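Local coordinates for protein GH62 hydrolase (Scytalidium thermophilum, PDB 4PVA) that probably removes arabinofuranosyl branches from arabinoxylan, as an alpha-L-arabinofuranosidase of glycoside hydrolase family 62 built on a five-bladed beta-propeller, at residues 326-329 against 330-334; 76-79 against 80-83; 215-218 against 219-223. All blocks are in the same frame, centred on the assembly; numbering follows the deposited sequence.

Overall arrangement
All three contacts are local turns in loops or at strand ends, and they differ in how they stand to the pocket that holds a phosphate ion. Contact 1 (326-334) binds that ion directly through Y330. Contact 3 (215-223), with its centre 21 Å from that of contact 1 and its nearest atom about 6 Å away, brings the side chain of W221 to about 5 Å from the phosphate. Contact 2 (76-83) lies on the other side of the chain's centre from contact 3, 33 Å between centres, and packs the connection between two strands. The phosphate probably came from the crystallisation liquor, but its site, lined by residues from several strands and loops, probably marks a pocket.

Contact 1: residues 326-329 against 330-334; sequences AQTE and YNALP. With PO4 (phosphate ion), chain F.
The backbone oxygen of E329 is the pivot where 326-329 meets 330-334. A332 N donates to E329 O at 2.9 Å, while T328 OG1 reaches E329 O, also at 2.9 Å, from the opposite face of the carbonyl plane; both donors stand well out of that plane. Threonine suits this place because chi1 of 68° sets its hydroxyl between the backbone N and the carbonyl carbon, from where it reaches forward to the carbonyl of the next residue. The same hydroxyl oxygen lies against the leucine, with OG1 of T328 3.3 Å from CD2 of L333. At the start of the segment the small methyl of A326 rests against the CD-CG edge of the puckered proline ring, CB of A326 lying 3.7 Å from CD of P334. The 3-10 turn continues as L333 N bonds Y330 O at 3.1 Å.

From this turn the ring of Y330 reaches inward, toward the middle of the chain, CG anti to the backbone N (chi1 -173°), and its OH donates to O3 of the phosphate ion at 2.6 Å, the oxygen lying in the ring plane at its edge. R251 also bonds that hydroxyl, and with K46, H295 and Q320 it holds the phosphate. The turn belongs to the loop joining strands 316-321 and 336-341; N331 bonds Y69 of strand 68-76, and A332 packs on S66 in the loop just before that strand.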
ATOM      1  N   ALA A 326      -5.945  20.593 -10.134  1.00 23.57           N
ATOM      2  CA  ALA A 326      -6.695  20.821  -8.900  1.00 22.54           C
ATOM      3  C   ALA A 326      -5.905  21.727  -7.965  1.00 23.05           C
ATOM      4  O   ALA A 326      -4.716  21.548  -7.792  1.00 24.19           O
ATOM      5  CB  ALA A 326      -7.025  19.502  -8.211  1.00 22.40           C
ATOM      6  N   GLN A 327      -6.589  22.715  -7.386  1.00 22.93           N
ATOM      7  CA  GLN A 327      -5.999  23.688  -6.478  1.00 24.12           C
ATOM      8  C   GLN A 327      -6.809  23.710  -5.189  1.00 23.04           C
ATOM      9  O   GLN A 327      -7.763  24.459  -5.047  1.00 24.62           O
ATOM     10  CB  GLN A 327      -6.059  25.063  -7.098  1.00 27.63           C
ATOM     11  CG  GLN A 327      -5.188  25.282  -8.319  1.00 29.66           C
ATOM     12  CD  GLN A 327      -5.314  26.708  -8.833  1.00 33.55           C
ATOM     13  OE1 GLN A 327      -5.702  27.617  -8.089  1.00 36.12           O
ATOM     14  NE2 GLN A 327      -5.007  26.908 -10.096  1.00 35.15           N
ATOM     15  N   THR A 328      -6.455  22.856  -4.243  1.00 20.59           N
ATOM     16  CA  THR A 328      -7.189  22.727  -2.992  1.00 19.98           C
ATOM     17  C   THR A 328      -6.215  22.559  -1.819  1.00 19.72           C
ATOM     18  O   THR A 328      -5.037  22.282  -2.009  1.00 19.88           O
ATOM     19  CB  THR A 328      -8.118  21.494  -3.010  1.00 19.52           C
ATOM     20  OG1 THR A 328      -7.319  20.304  -3.018  1.00 18.58           O
ATOM     21  CG2 THR A 328      -9.007  21.451  -4.222  1.00 20.31           C
ATOM     22  N   GLU A 329      -6.722  22.669  -0.611  1.00 20.22           N
ATOM     23  CA  GLU A 329      -5.978  22.170   0.539  1.00 20.78           C
ATOM     24  C   GLU A 329      -5.678  20.697   0.332  1.00 17.65           C
ATOM     25  O   GLU A 329      -6.439  19.971  -0.308  1.00 17.31           O
ATOM     26  CB  GLU A 329      -6.754  22.412   1.816  1.00 23.93           C
ATOM     27  CG  GLU A 329      -6.956  23.891   2.059  1.00 29.65           C
ATOM     28  CD  GLU A 329      -7.613  24.184   3.372  1.00 35.87           C
ATOM     29  OE1 GLU A 329      -8.189  23.247   3.991  1.00 40.68           O
ATOM     30  OE2 GLU A 329      -7.557  25.365   3.782  1.00 41.89           O
ATOM     31  N   TYR A 330      -4.548  20.252   0.884  1.00 17.41           N
ATOM     32  CA  TYR A 330      -4.056  18.932   0.535  1.00 15.74           C
ATOM     33  C   TYR A 330      -5.084  17.850   0.833  1.00 15.35           C
ATOM     34  O   TYR A 330      -5.337  17.000  -0.023  1.00 14.72           O
ATOM     35  CB  TYR A 330      -2.751  18.641   1.260  1.00 16.37           C
ATOM     36  CG  TYR A 330      -2.180  17.340   0.746  1.00 15.92           C
ATOM     37  CD1 TYR A 330      -1.422  17.305  -0.433  1.00 16.59           C
ATOM     38  CD2 TYR A 330      -2.448  16.147   1.371  1.00 15.48           C
ATOM     39  CE1 TYR A 330      -0.968  16.118  -0.945  1.00 16.80           C
ATOM     40  CE2 TYR A 330      -1.976  14.953   0.849  1.00 15.89           C
ATOM     41  CZ  TYR A 330      -1.248  14.970  -0.307  1.00 16.35           C
ATOM     42  OH  TYR A 330      -0.746  13.821  -0.875  1.00 16.47           O
ATOM     43  N   ASN A 331      -5.710  17.872   2.000  1.00 16.36           N
ATOM     44  CA  ASN A 331      -6.645  16.810   2.323  1.00 16.03           C
ATOM     45  C   ASN A 331      -7.988  16.921   1.624  1.00 15.52           C
ATOM     46  O   ASN A 331      -8.787  16.005   1.689  1.00 15.64           O
ATOM     47  CB  ASN A 331      -6.800  16.696   3.817  1.00 17.85           C
ATOM     48  CG  ASN A 331      -5.540  16.185   4.469  1.00 18.97           C
ATOM     49  OD1 ASN A 331      -4.838  15.283   3.960  1.00 19.33           O
ATOM     50  ND2 ASN A 331      -5.250  16.742   5.605  1.00 21.17           N
ATOM     51  N   ALA A 332      -8.187  18.005   0.884  1.00 14.94           N
ATOM     52  CA  ALA A 332      -9.367  18.198   0.039  1.00 15.46           C
ATOM     53  C   ALA A 332      -9.094  17.879  -1.447  1.00 15.61           C
ATOM     54  O   ALA A 332      -9.955  18.067  -2.308  1.00 16.33           O
ATOM     55  CB  ALA A 332      -9.886  19.626   0.188  1.00 16.46           C
ATOM     56  N   LEU A 333      -7.913  17.378  -1.772  1.00 14.90           N
ATOM     57  CA  LEU A 333      -7.620  17.050  -3.162  1.00 14.73           C
ATOM     58  C   LEU A 333      -8.574  16.003  -3.683  1.00 14.43           C
ATOM     59  O   LEU A 333      -8.885  15.061  -2.981  1.00 13.65           O
ATOM     60  CB  LEU A 333      -6.196  16.542  -3.303  1.00 15.24           C
ATOM     61  CG  LEU A 333      -5.098  17.591  -3.346  1.00 15.84           C
ATOM     62  CD1 LEU A 333      -3.728  16.928  -3.204  1.00 16.40           C
ATOM     63  CD2 LEU A 333      -5.155  18.428  -4.616  1.00 17.06           C
ATOM     64  N   PRO A 334      -9.018  16.153  -4.940  1.00 14.53           N
ATOM     65  CA  PRO A 334     -10.008  15.227  -5.489  1.00 14.52           C
ATOM     66  C   PRO A 334      -9.356  13.943  -6.068  1.00 14.06           C
ATOM     67  O   PRO A 334      -9.443  13.634  -7.251  1.00 14.20           O
ATOM     68  CB  PRO A 334     -10.684  16.061  -6.568  1.00 15.59           C
ATOM     69  CG  PRO A 334      -9.612  16.968  -7.042  1.00 16.07           C
ATOM     70  CD  PRO A 334      -8.832  17.323  -5.802  1.00 15.39           C
TER
HETATM   71  P   PO4 F 505      -0.748  10.405   0.351  0.80 10.79           P
HETATM   72  O1  PO4 F 505       0.094  10.478  -0.944  0.80 11.97           O
HETATM   73  O2  PO4 F 505       0.223  10.371   1.552  0.80 12.88           O
HETATM   74  O3  PO4 F 505      -1.527  11.697   0.438  0.80 13.16           O
HETATM   75  O4  PO4 F 505      -1.592   9.221   0.309  0.80 11.32           O

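Contact 2: residues 76-79 against 80-83; sequences FTDF and AEAN
The ring of F76 carries the methyl of A82 over one face: CB of A82 sits 3.7 Å from the centroid of the F76 ring and 11° off its normal, a CH-pi contact in which a small side chain lets the backbone come close to the aromatic surface. At the ring's edge, in its plane, lie the backbone N of D78 and CE1 of F79. A chi1 of 58° places CG of F76 between its own N and carbonyl carbon, turning the ring back over the following turn.

That turn is held by D78. Its carboxylate oxygen OD1 accepts from A80 N at 2.9 Å, on the anti side and tilted out of the carboxylate plane, which makes an Asx turn, while D78 O takes E81 N at 2.8 Å. One residue on, A82 N donates to F79 O at 3.2 Å, and a water bridges F79 O and N83 N. The carboxylates of D78 and E81 stand at 90° to each other, with OD2 of D78 5.1 Å from OE2 of E81, a like-charged pair that is probably mildly unfavourable; OE1 of E81 is bonded to N84.

The turns lead from strand 68-76 toward strand 88-89. F76 pairs by backbone bonds with Y57 of strand 56-65, whose ring meets those of both phenylalanines; F79 packs on loop residues L32 and I299, and A82 on V33.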
ATOM      1  N   PHE A  76     -16.640  -5.594  -5.967  1.00 16.68           N
ATOM      2  CA  PHE A  76     -17.211  -5.534  -7.313  1.00 16.55           C
ATOM      3  C   PHE A  76     -16.632  -6.692  -8.104  1.00 16.61           C
ATOM      4  O   PHE A  76     -15.641  -7.305  -7.708  1.00 17.56           O
ATOM      5  CB  PHE A  76     -16.911  -4.173  -7.974  1.00 16.84           C
ATOM      6  CG  PHE A  76     -15.424  -3.846  -8.081  1.00 17.10           C
ATOM      7  CD1 PHE A  76     -14.674  -4.284  -9.165  1.00 17.17           C
ATOM      8  CD2 PHE A  76     -14.781  -3.107  -7.102  1.00 17.03           C
ATOM      9  CE1 PHE A  76     -13.316  -3.998  -9.268  1.00 16.88           C
ATOM     10  CE2 PHE A  76     -13.422  -2.818  -7.225  1.00 17.23           C
ATOM     11  CZ  PHE A  76     -12.703  -3.273  -8.290  1.00 16.86           C
ATOM     12  N   THR A  77     -17.223  -6.975  -9.260  1.00 17.59           N
ATOM     13  CA  THR A  77     -16.704  -7.969 -10.169  1.00 18.00           C
ATOM     14  C   THR A  77     -16.174  -7.401 -11.475  1.00 17.64           C
ATOM     15  O   THR A  77     -15.467  -8.098 -12.171  1.00 18.55           O
ATOM     16  CB  THR A  77     -17.789  -9.020 -10.525  1.00 19.88           C
ATOM     17  OG1 THR A  77     -18.928  -8.379 -11.128  1.00 21.61           O
ATOM     18  CG2 THR A  77     -18.236  -9.736  -9.284  1.00 20.85           C
ATOM     19  N   ASP A  78     -16.490  -6.165 -11.756  1.00 16.99           N
ATOM     20  CA  ASP A  78     -16.172  -5.533 -13.030  1.00 17.39           C
ATOM     21  C   ASP A  78     -15.655  -4.121 -12.780  1.00 16.60           C
ATOM     22  O   ASP A  78     -16.338  -3.309 -12.246  1.00 16.17           O
ATOM     23  CB  ASP A  78     -17.483  -5.520 -13.847  1.00 18.11           C
ATOM     24  CG  ASP A  78     -17.374  -4.894 -15.210  1.00 19.05           C
ATOM     25  OD1 ASP A  78     -16.536  -4.059 -15.493  1.00 19.00           O
ATOM     26  OD2 ASP A  78     -18.263  -5.272 -15.997  1.00 20.75           O
ATOM     27  N   PHE A  79     -14.416  -3.847 -13.217  1.00 16.85           N
ATOM     28  CA  PHE A  79     -13.810  -2.559 -12.966  1.00 16.86           C
ATOM     29  C   PHE A  79     -14.675  -1.400 -13.413  1.00 17.29           C
ATOM     30  O   PHE A  79     -14.703  -0.362 -12.762  1.00 17.50           O
ATOM     31  CB  PHE A  79     -12.455  -2.415 -13.622  1.00 17.42           C
ATOM     32  CG  PHE A  79     -11.379  -3.238 -12.985  1.00 16.54           C
ATOM     33  CD1 PHE A  79     -10.916  -2.920 -11.720  1.00 16.61           C
ATOM     34  CD2 PHE A  79     -10.831  -4.311 -13.648  1.00 17.75           C
ATOM     35  CE1 PHE A  79      -9.942  -3.702 -11.135  1.00 16.02           C
ATOM     36  CE2 PHE A  79      -9.825  -5.069 -13.075  1.00 17.62           C
ATOM     37  CZ  PHE A  79      -9.399  -4.772 -11.801  1.00 16.72           C
ATOM     38  N   ALA A  80     -15.376  -1.569 -14.532  1.00 17.83           N
ATOM     39  CA  ALA A  80     -16.221  -0.499 -15.051  1.00 18.90           C
ATOM     40  C   ALA A  80     -17.448  -0.208 -14.221  1.00 19.16           C
ATOM     41  O   ALA A  80     -18.080   0.847 -14.384  1.00 20.83           O
ATOM     42  CB  ALA A  80     -16.639  -0.820 -16.472  1.00 19.76           C
ATOM     43  N   GLU A  81     -17.785  -1.130 -13.320  1.00 19.17           N
ATOM     44  CA  GLU A  81     -18.900  -0.999 -12.380  1.00 19.86           C
ATOM     45  C   GLU A  81     -18.462  -0.709 -10.950  1.00 19.19           C
ATOM     46  O   GLU A  81     -19.288  -0.556 -10.065  1.00 19.81           O
ATOM     47  CB  GLU A  81     -19.788  -2.268 -12.398  1.00 22.45           C
ATOM     48  CG  GLU A  81     -20.402  -2.566 -13.756  1.00 24.71           C
ATOM     49  CD  GLU A  81     -21.222  -1.404 -14.297  1.00 28.71           C
ATOM     50  OE1 GLU A  81     -21.880  -0.705 -13.491  1.00 32.28           O
ATOM     51  OE2 GLU A  81     -21.193  -1.179 -15.532  1.00 35.28           O
ATOM     52  N   ALA A  82     -17.151  -0.609 -10.713  1.00 17.71           N
ATOM     53  CA  ALA A  82     -16.638  -0.318  -9.367  1.00 16.91           C
ATOM     54  C   ALA A  82     -17.205   0.955  -8.769  1.00 16.54           C
ATOM     55  O   ALA A  82     -17.436   1.035  -7.560  1.00 17.13           O
ATOM     56  CB  ALA A  82     -15.115  -0.227  -9.382  1.00 16.68           C
ATOM     57  N   ASN A  83     -17.436   1.970  -9.608  1.00 16.92           N
ATOM     58  CA  ASN A  83     -17.942   3.259  -9.127  1.00 18.05           C
ATOM     59  C   ASN A  83     -19.370   3.167  -8.604  1.00 19.04           C
ATOM     60  O   ASN A  83     -19.804   4.031  -7.881  1.00 19.63           O
ATOM     61  CB  ASN A  83     -17.862   4.343 -10.199  1.00 19.21           C
ATOM     62  CG  ASN A  83     -17.933   5.745  -9.629  1.00 20.08           C
ATOM     63  OD1 ASN A  83     -17.303   6.066  -8.613  1.00 19.59           O
ATOM     64  ND2 ASN A  83     -18.698   6.609 -10.292  1.00 21.96           N
TER
HETATM   65  O   HOH W   1     -15.838   2.118 -12.251  1.00 16.50           O

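Contact 3: residues 215-218 against 219-223; sequences QNIY and ALWEA
N216 and I217 each accept a backbone bond three residues on, A219 N to N216 O at 3.0 Å and L220 N to I217 O at 3.2 Å, so the chain makes a short 3-10 turn before it enters strand 222-229. N216 OD1 also accepts a weak bond from Y218 N, closing an Asx turn at its start.

The aromatic rings of Y218 and W221 run alongside each other. CE1 of Y218 meets CZ3 of W221 at 3.4 Å, and CD1 of Y218 stands over the indole face, offset toward the rim; the planes are inclined at 40°, so the pair is oblique. I217 covers a face of Y218 and touches the indole at its rim. The CG1-CD1 arm of the isoleucine serves both rings, CG1 over the centre of the tyrosine and CD1 of I217 beside the indole, 3.9 Å from CZ3 of W221. I217 O meets the indole edge in plane.

Beyond the turn, W221 and E222 both face E243 of strand 238-245 in a classic beta bulge, an extra residue on the strand that starts a propeller blade. E222, the second bulge residue, is set close to the acidic D163 and D186, near the phosphate site.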
ATOM      1  N   GLN A 215      19.308  13.860   1.567  1.00 17.72           N
ATOM      2  CA  GLN A 215      19.501  15.064   0.770  1.00 19.10           C
ATOM      3  C   GLN A 215      18.267  15.435  -0.024  1.00 18.13           C
ATOM      4  O   GLN A 215      17.999  16.595  -0.251  1.00 19.32           O
ATOM      5  CB  GLN A 215      20.658  14.880  -0.187  1.00 22.15           C
ATOM      6  CG  GLN A 215      20.988  16.142  -0.948  1.00 27.14           C
ATOM      7  CD  GLN A 215      22.404  16.118  -1.477  1.00 33.17           C
ATOM      8  OE1 GLN A 215      23.340  15.765  -0.756  1.00 40.25           O
ATOM      9  NE2 GLN A 215      22.573  16.498  -2.735  1.00 35.89           N
ATOM     10  N   ASN A 216      17.518  14.445  -0.472  1.00 15.52           N
ATOM     11  CA  ASN A 216      16.239  14.679  -1.147  1.00 15.06           C
ATOM     12  C   ASN A 216      15.208  13.731  -0.562  1.00 13.39           C
ATOM     13  O   ASN A 216      15.043  12.599  -1.057  1.00 12.98           O
ATOM     14  CB  ASN A 216      16.367  14.482  -2.653  1.00 15.57           C
ATOM     15  CG  ASN A 216      15.037  14.620  -3.369  1.00 16.63           C
ATOM     16  OD1 ASN A 216      14.076  15.144  -2.812  1.00 17.19           O
ATOM     17  ND2 ASN A 216      14.988  14.146  -4.611  1.00 18.63           N
ATOM     18  N   ILE A 217      14.499  14.167   0.463  1.00 13.13           N
ATOM     19  CA  ILE A 217      13.567  13.274   1.150  1.00 12.90           C
ATOM     20  C   ILE A 217      12.448  12.803   0.224  1.00 12.84           C
ATOM     21  O   ILE A 217      11.873  11.762   0.448  1.00 12.63           O
ATOM     22  CB  ILE A 217      12.974  13.914   2.427  1.00 13.65           C
ATOM     23  CG1 ILE A 217      12.098  15.118   2.097  1.00 14.04           C
ATOM     24  CG2 ILE A 217      14.070  14.286   3.431  1.00 13.96           C
ATOM     25  CD1 ILE A 217      11.469  15.770   3.293  1.00 15.41           C
ATOM     26  N   TYR A 218      12.166  13.551  -0.817  1.00 12.91           N
ATOM     27  CA  TYR A 218      11.106  13.219  -1.731  1.00 13.56           C
ATOM     28  C   TYR A 218      11.448  12.109  -2.686  1.00 12.90           C
ATOM     29  O   TYR A 218      10.565  11.582  -3.363  1.00 13.30           O
ATOM     30  CB  TYR A 218      10.646  14.468  -2.502  1.00 14.69           C
ATOM     31  CG  TYR A 218      10.234  15.547  -1.550  1.00 17.19           C
ATOM     32  CD1 TYR A 218       9.084  15.431  -0.797  1.00 19.24           C
ATOM     33  CD2 TYR A 218      11.038  16.662  -1.359  1.00 19.49           C
ATOM     34  CE1 TYR A 218       8.743  16.406   0.122  1.00 21.37           C
ATOM     35  CE2 TYR A 218      10.690  17.651  -0.452  1.00 21.33           C
ATOM     36  CZ  TYR A 218       9.547  17.500   0.280  1.00 22.06           C
ATOM     37  OH  TYR A 218       9.216  18.499   1.193  1.00 27.01           O
ATOM     38  N   ALA A 219      12.706  11.691  -2.714  1.00 12.43           N
ATOM     39  CA  ALA A 219      13.113  10.510  -3.466  1.00 12.98           C
ATOM     40  C   ALA A 219      12.731   9.206  -2.765  1.00 12.42           C
ATOM     41  O   ALA A 219      12.725   8.137  -3.394  1.00 12.44           O
ATOM     42  CB  ALA A 219      14.622  10.541  -3.696  1.00 13.67           C
ATOM     43  N   LEU A 220      12.426   9.244  -1.474  1.00 11.87           N
ATOM     44  CA  LEU A 220      12.115   8.046  -0.706  1.00 12.18           C
ATOM     45  C   LEU A 220      10.971   8.393   0.223  1.00 11.97           C
ATOM     46  O   LEU A 220      11.082   8.338   1.454  1.00 12.98           O
ATOM     47  CB  LEU A 220      13.344   7.553   0.089  1.00 12.52           C
ATOM     48  CG  LEU A 220      13.249   6.119   0.578  1.00 12.86           C
ATOM     49  CD1 LEU A 220      13.511   5.155  -0.588  1.00 12.74           C
ATOM     50  CD2 LEU A 220      14.218   5.870   1.710  1.00 13.51           C
ATOM     51  N   TRP A 221       9.858   8.803  -0.369  1.00 11.77           N
ATOM     52  CA  TRP A 221       8.857   9.594   0.338  1.00 12.53           C
ATOM     53  C   TRP A 221       7.974   8.752   1.223  1.00 12.50           C
ATOM     54  O   TRP A 221       7.949   8.965   2.444  1.00 13.61           O
ATOM     55  CB  TRP A 221       8.063  10.410  -0.688  1.00 13.39           C
ATOM     56  CG  TRP A 221       7.006  11.329  -0.107  1.00 15.68           C
ATOM     57  CD1 TRP A 221       5.659  11.314  -0.414  1.00 16.79           C
ATOM     58  CD2 TRP A 221       7.191  12.349   0.850  1.00 18.07           C
ATOM     59  NE1 TRP A 221       5.013  12.261   0.312  1.00 18.06           N
ATOM     60  CE2 TRP A 221       5.911  12.904   1.106  1.00 17.77           C
ATOM     61  CE3 TRP A 221       8.288  12.846   1.512  1.00 18.50           C
ATOM     62  CZ2 TRP A 221       5.703  13.987   1.985  1.00 19.93           C
ATOM     63  CZ3 TRP A 221       8.086  13.936   2.412  1.00 19.80           C
ATOM     64  CH2 TRP A 221       6.804  14.479   2.629  1.00 21.14           C
ATOM     65  N   GLU A 222       7.229   7.809   0.659  1.00 11.66           N
ATOM     66  CA  GLU A 222       6.361   6.981   1.480  1.00 12.42           C
ATOM     67  C   GLU A 222       5.762   5.888   0.613  1.00 10.91           C
ATOM     68  O   GLU A 222       6.251   5.573  -0.473  1.00 10.39           O
ATOM     69  CB  GLU A 222       5.342   7.768   2.298  1.00 14.29           C
ATOM     70  CG  GLU A 222       4.475   8.485   1.310  1.00 14.70           C
ATOM     71  CD  GLU A 222       3.323   9.313   1.914  1.00 15.74           C
ATOM     72  OE1 GLU A 222       3.355   9.981   2.955  1.00 16.45           O
ATOM     73  OE2 GLU A 222       2.314   9.316   1.237  1.00 16.75           O
ATOM     74  N   ALA A 223       4.759   5.232   1.145  1.00 10.59           N
ATOM     75  CA  ALA A 223       3.908   4.296   0.408  1.00 10.42           C
ATOM     76  C   ALA A 223       4.692   3.088  -0.078  1.00 10.37           C
ATOM     77  O   ALA A 223       4.494   2.587  -1.197  1.00 10.52           O
ATOM     78  CB  ALA A 223       3.172   5.008  -0.721  1.00 10.70           C
TER